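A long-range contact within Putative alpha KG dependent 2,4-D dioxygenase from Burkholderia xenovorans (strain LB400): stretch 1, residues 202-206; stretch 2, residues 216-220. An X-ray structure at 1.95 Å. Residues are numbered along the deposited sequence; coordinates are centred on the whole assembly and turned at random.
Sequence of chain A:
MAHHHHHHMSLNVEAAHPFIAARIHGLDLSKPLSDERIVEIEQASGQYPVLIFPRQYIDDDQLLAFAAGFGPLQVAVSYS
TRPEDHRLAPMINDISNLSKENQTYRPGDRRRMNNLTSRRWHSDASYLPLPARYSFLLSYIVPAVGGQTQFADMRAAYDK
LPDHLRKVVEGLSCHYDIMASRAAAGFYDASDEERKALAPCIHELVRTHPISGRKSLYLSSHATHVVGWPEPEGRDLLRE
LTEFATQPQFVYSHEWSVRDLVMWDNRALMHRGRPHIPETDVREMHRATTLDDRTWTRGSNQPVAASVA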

# COMPACT_ATOMS: atom_id res chain seq x y z
N ILE A 202 3.13 11.07 -20.29
CA ILE A 202 4.29 11.24 -19.42
C ILE A 202 4.22 12.59 -18.72
O ILE A 202 3.84 13.60 -19.32
CB ILE A 202 5.59 11.08 -20.24
CG1 ILE A 202 5.76 9.61 -20.63
CG2 ILE A 202 6.80 11.61 -19.49
CD1 ILE A 202 6.86 9.36 -21.63
N HIS A 203 4.56 12.60 -17.43
CA HIS A 203 4.67 13.82 -16.65
C HIS A 203 5.92 13.76 -15.79
O HIS A 203 6.36 12.68 -15.38
CB HIS A 203 3.46 14.04 -15.72
CG HIS A 203 2.14 14.15 -16.42
ND1 HIS A 203 1.84 15.18 -17.28
CD2 HIS A 203 1.04 13.36 -16.37
CE1 HIS A 203 0.62 15.02 -17.75
NE2 HIS A 203 0.11 13.92 -17.22
N GLU A 204 6.49 14.93 -15.49
CA GLU A 204 7.63 15.01 -14.59
C GLU A 204 7.22 14.64 -13.17
O GLU A 204 6.15 15.02 -12.69
CB GLU A 204 8.20 16.43 -14.60
CG GLU A 204 8.88 16.80 -15.92
CD GLU A 204 9.39 18.22 -15.94
OE1 GLU A 204 9.21 18.93 -14.92
OE2 GLU A 204 9.95 18.64 -16.98
N LEU A 205 8.12 13.95 -12.47
CA LEU A 205 7.81 13.45 -11.13
C LEU A 205 7.89 14.55 -10.08
O LEU A 205 7.10 14.54 -9.13
CB LEU A 205 8.75 12.29 -10.77
CG LEU A 205 8.54 11.62 -9.40
CD1 LEU A 205 7.14 11.00 -9.24
CD2 LEU A 205 9.62 10.60 -9.15
N VAL A 206 8.81 15.50 -10.21
CA VAL A 206 8.95 16.57 -9.23
C VAL A 206 8.32 17.83 -9.81
O VAL A 206 8.82 18.39 -10.80
CB VAL A 206 10.41 16.81 -8.83
CG1 VAL A 206 10.51 17.97 -7.85
CG2 VAL A 206 10.99 15.54 -8.21
N SER A 216 6.76 19.21 -5.13
CA SER A 216 5.91 18.10 -4.71
C SER A 216 6.12 16.91 -5.63
O SER A 216 6.59 17.05 -6.76
CB SER A 216 4.42 18.51 -4.70
OG SER A 216 3.94 18.72 -6.03
N LEU A 217 5.73 15.73 -5.14
CA LEU A 217 5.79 14.50 -5.92
C LEU A 217 4.50 14.29 -6.71
O LEU A 217 3.39 14.40 -6.17
CB LEU A 217 6.02 13.29 -4.99
CG LEU A 217 7.36 13.22 -4.25
CD1 LEU A 217 7.39 12.10 -3.18
CD2 LEU A 217 8.48 13.02 -5.27
N TYR A 218 4.63 13.99 -8.00
CA TYR A 218 3.46 13.71 -8.84
C TYR A 218 3.12 12.22 -8.75
O TYR A 218 3.19 11.47 -9.73
CB TYR A 218 3.71 14.13 -10.28
CG TYR A 218 2.45 14.37 -11.07
CD1 TYR A 218 1.20 14.05 -10.53
CD2 TYR A 218 2.49 14.94 -12.33
CE1 TYR A 218 0.04 14.29 -11.23
CE2 TYR A 218 1.32 15.18 -13.04
CZ TYR A 218 0.10 14.86 -12.49
OH TYR A 218 -1.07 15.10 -13.19
N LEU A 219 2.67 11.80 -7.57
CA LEU A 219 2.27 10.42 -7.38
C LEU A 219 0.82 10.23 -7.78
O LEU A 219 0.01 11.16 -7.72
CB LEU A 219 2.47 9.99 -5.92
CG LEU A 219 3.91 10.14 -5.38
CD1 LEU A 219 4.01 9.58 -3.97
CD2 LEU A 219 4.91 9.46 -6.31
N SER A 220 0.49 9.02 -8.23
CA SER A 220 -0.88 8.69 -8.57
C SER A 220 -0.94 7.20 -8.86
O SER A 220 0.02 6.64 -9.40
CB SER A 220 -1.37 9.48 -9.80
OG SER A 220 -2.74 9.25 -10.04

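Tyr218 and Leu205 dominate this contact, which buries 330 Å² summed over both stretches, and they are joined directly through the backbone. The amide N of Tyr218 donates a hydrogen bond to the carbonyl O of Leu205 over 2.8 Å, with an N-H...O angle of 159°. Short and close to linear, it is the single hydrogen bond between the two stretches. The same carbonyl serves a second, weaker purpose: Leu205 O lies 3.5 Å from Leu217 CA, with an angle of 141° at the hydrogen, so that one oxygen receives both the amide of Tyr218 and a CA-H...O contact from the residue before it.

This pairing continues at Val206 and Leu217, which form an antiparallel, non-hydrogen-bonded bridge with their CA atoms 5.0 Å apart. Such a pair turns its amide and carbonyl groups away from each other and brings the CA hydrogens inward. Accordingly, Val206 CA approaches Ser216 O at 3.4 Å in a further CA-H...O contact, with an angle of 142° at the hydrogen. The side chains of Val206 and Leu217 lie on the same face of the sheet.

The CA-to-CB bond of Leu205 points away from the second stretch, yet the end of its side chain comes nearer. With chi1 in t and chi2 in p, the side chain places CD1 4.0 Å from Leu219 CD2, while its CG lies 4.4 Å from Leu217 CD2. Leu219 likewise starts away and ends nearer, so the two leucines meet through their terminal methyl groups. Within the second stretch, a weak hydrogen bond of 3.0 Å from Leu219 N to Leu217 O spans Tyr218.

The CA-to-CB bond of Tyr218 points toward the first stretch, and the side chain, with chi1 in t, runs back along the backbone to His203. Its CB packs 3.5 Å from Glu204 O, an oxygen that lies at the edge of the phenol ring and near its plane. Farther out, Tyr218 CE2 is 3.6 Å from His203 CB. The two rings are oblique, with planes inclined at 35° and centroids 5.2 Å apart, and Tyr218 OH sits over one face of the imidazole. His203, whose CA-to-CB bond also points toward the other stretch, has its NE2 hydrogen-bonded elsewhere in the structure. No hydrogen bond joins it to Tyr218, and the contact between them is one of packing, which extends the association beyond the backbone pairing at Leu205 and Val206.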